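Local coordinates for protein 6-phosphogluconolactonase (Thermotoga maritima, PDB 1VL1) that hydrolyses 6-phosphogluconolactone to 6-phosphogluconate, the second step of the oxidative stage of the pentose phosphate pathway, at residues A[215-220]-A[226-231]. Numbering follows the deposited sequence.
Sequences LPAYFV and TVWFVG
Ala217 meets Trp228 across this small, buried contact. The methyl CB of Ala217 lies at the edge of the indole, near the ring plane, 4.2 Å from CH2 of Trp228. The contact is apolar, methyl to ring edge. The CB of Trp228 does not head straight for the other segment. CG stands anti to the carbonyl carbon (chi1 -66°), and the side chain carries the benzene part of the indole toward Ala217, where CH2 makes the touch. Residues 216-219 form a short 3-10 turn, which turns the Ala217 methyl toward the strand. Bonds from Tyr218 N to Leu215 O (2.9 Å) and from Phe219 N to Pro216 O (3.0 Å) close this turn. A backbone hydrogen bond also ties Ala217 to Gly149.

The second touch is between Val220 O and the methyl CG2 of Thr226, also 4.2 Å apart. It is a van der Waals approach. CG2 stands anti to the backbone N of Thr226, while OG1 accepts a hydrogen bond from Gly222 N. That bond satisfies the hydroxyl within the loop that leads into strand 225-231.

The contact is light but buried: no hydrogen bond crosses, and the buried surface is only 101 Å². The Ala217–Trp228 edge is its fuller part, since these two residues cover the most surface. The Val220–Thr226 touch is a little slighter. The CB of Tyr218 leaves on the side away from the strand. Tyr218 CD2 lies over the centre of the Phe219 ring, 3.6 Å above its plane. This partly exposed pair forms the outer side, where the hydroxyl of Tyr218 is bonded to Asp212.

The contact joins the loop after helix 200-210 to strand 225-231 of this Rossmann-like fold. Trp228 stacks with Phe195 and touches Ile197, both of strand 192-198, and Leu206 of helix 200-210. Strand 225-231 pairs with strands 16-21 and 192-198, parallel to both.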
loop_
_atom_site.group_PDB
_atom_site.type_symbol
_atom_site.label_atom_id
_atom_site.label_comp_id
_atom_site.label_asym_id
_atom_site.label_seq_id
_atom_site.Cartn_x
_atom_site.Cartn_y
_atom_site.Cartn_z
ATOM N N LEU A 215 -1.699 11.227 13.634
ATOM C CA LEU A 215 -0.604 10.603 12.882
ATOM C C LEU A 215 -1.095 10.401 11.460
ATOM O O LEU A 215 -2.312 10.305 11.246
ATOM C CB LEU A 215 -0.267 9.224 13.474
ATOM C CG LEU A 215 0.094 9.179 14.932
ATOM C CD1 LEU A 215 0.323 7.739 15.420
ATOM C CD2 LEU A 215 1.259 10.019 15.234
ATOM N N PRO A 216 -0.188 10.351 10.477
ATOM C CA PRO A 216 -0.650 10.177 9.082
ATOM C C PRO A 216 -1.675 9.036 8.890
ATOM O O PRO A 216 -2.652 9.207 8.160
ATOM C CB PRO A 216 0.640 9.940 8.308
ATOM C CG PRO A 216 1.607 10.856 9.067
ATOM C CD PRO A 216 1.284 10.570 10.522
ATOM N N ALA A 217 -1.390 7.876 9.478
ATOM C CA ALA A 217 -2.266 6.733 9.321
ATOM C C ALA A 217 -3.670 6.978 9.791
ATOM O O ALA A 217 -4.614 6.261 9.376
ATOM C CB ALA A 217 -1.698 5.533 9.973
ATOM N N TYR A 218 -3.839 7.891 10.738
ATOM C CA TYR A 218 -5.186 8.262 11.245
ATOM C C TYR A 218 -6.101 8.709 10.126
ATOM O O TYR A 218 -7.291 8.486 10.207
ATOM C CB TYR A 218 -5.095 9.417 12.249
ATOM C CG TYR A 218 -6.401 9.907 12.785
ATOM C CD1 TYR A 218 -7.100 9.188 13.744
ATOM C CD2 TYR A 218 -6.942 11.118 12.329
ATOM C CE1 TYR A 218 -8.307 9.667 14.243
ATOM C CE2 TYR A 218 -8.092 11.622 12.848
ATOM C CZ TYR A 218 -8.802 10.866 13.773
ATOM O OH TYR A 218 -9.978 11.345 14.314
ATOM N N PHE A 219 -5.545 9.290 9.063
ATOM C CA PHE A 219 -6.401 9.908 8.012
ATOM C C PHE A 219 -6.733 9.030 6.847
ATOM O O PHE A 219 -7.476 9.468 5.956
ATOM C CB PHE A 219 -5.777 11.220 7.523
ATOM C CG PHE A 219 -5.636 12.246 8.604
ATOM C CD1 PHE A 219 -6.719 13.027 9.006
ATOM C CD2 PHE A 219 -4.442 12.390 9.258
ATOM C CE1 PHE A 219 -6.608 13.924 10.030
ATOM C CE2 PHE A 219 -4.328 13.314 10.315
ATOM C CZ PHE A 219 -5.401 14.092 10.673
ATOM N N VAL A 220 -6.237 7.797 6.837
ATOM C CA VAL A 220 -6.428 6.902 5.705
ATOM C C VAL A 220 -7.494 5.886 6.098
ATOM O O VAL A 220 -7.330 5.082 7.036
ATOM C CB VAL A 220 -5.133 6.175 5.243
ATOM C CG1 VAL A 220 -5.439 5.292 4.076
ATOM C CG2 VAL A 220 -4.136 7.150 4.797
ATOM N N THR A 226 -12.175 -0.012 7.054
ATOM C CA THR A 226 -10.768 -0.012 7.386
ATOM C C THR A 226 -10.525 -1.161 8.359
ATOM O O THR A 226 -11.269 -1.356 9.317
ATOM C CB THR A 226 -10.368 1.293 8.043
ATOM O OG1 THR A 226 -10.726 2.387 7.184
ATOM C CG2 THR A 226 -8.935 1.390 8.224
ATOM N N VAL A 227 -9.523 -1.955 8.052
ATOM C CA VAL A 227 -9.183 -3.135 8.837
ATOM C C VAL A 227 -7.732 -3.130 9.221
ATOM O O VAL A 227 -6.862 -2.960 8.366
ATOM C CB VAL A 227 -9.432 -4.404 8.010
ATOM C CG1 VAL A 227 -9.063 -5.629 8.869
ATOM C CG2 VAL A 227 -10.915 -4.500 7.518
ATOM N N TRP A 228 -7.439 -3.348 10.504
ATOM C CA TRP A 228 -6.075 -3.499 10.975
ATOM C C TRP A 228 -5.854 -4.994 11.321
ATOM O O TRP A 228 -6.647 -5.609 12.012
ATOM C CB TRP A 228 -5.831 -2.669 12.227
ATOM C CG TRP A 228 -5.920 -1.173 11.986
ATOM C CD1 TRP A 228 -7.064 -0.462 11.781
ATOM C CD2 TRP A 228 -4.853 -0.237 11.938
ATOM N NE1 TRP A 228 -6.781 0.859 11.603
ATOM C CE2 TRP A 228 -5.417 1.025 11.647
ATOM C CE3 TRP A 228 -3.483 -0.330 12.076
ATOM C CZ2 TRP A 228 -4.662 2.177 11.570
ATOM C CZ3 TRP A 228 -2.732 0.829 11.991
ATOM C CH2 TRP A 228 -3.326 2.057 11.713
ATOM N N PHE A 229 -4.731 -5.537 10.852
ATOM C CA PHE A 229 -4.298 -6.862 11.260
ATOM C C PHE A 229 -3.055 -6.624 12.109
ATOM O O PHE A 229 -1.999 -6.228 11.582
ATOM C CB PHE A 229 -3.973 -7.717 10.030
ATOM C CG PHE A 229 -5.142 -8.017 9.172
ATOM C CD1 PHE A 229 -6.021 -8.981 9.530
ATOM C CD2 PHE A 229 -5.357 -7.332 7.966
ATOM C CE1 PHE A 229 -7.141 -9.257 8.748
ATOM C CE2 PHE A 229 -6.481 -7.624 7.168
ATOM C CZ PHE A 229 -7.339 -8.588 7.539
ATOM N N VAL A 230 -3.182 -6.846 13.407
ATOM C CA VAL A 230 -2.160 -6.492 14.377
ATOM C C VAL A 230 -1.549 -7.729 15.006
ATOM O O VAL A 230 -2.254 -8.524 15.649
ATOM C CB VAL A 230 -2.759 -5.651 15.473
ATOM C CG1 VAL A 230 -1.660 -5.197 16.472
ATOM C CG2 VAL A 230 -3.514 -4.471 14.857
ATOM N N GLY A 231 -0.245 -7.906 14.777
ATOM C CA GLY A 231 0.504 -9.034 15.328
ATOM C C GLY A 231 1.301 -8.634 16.566
ATOM O O GLY A 231 1.696 -7.491 16.700
#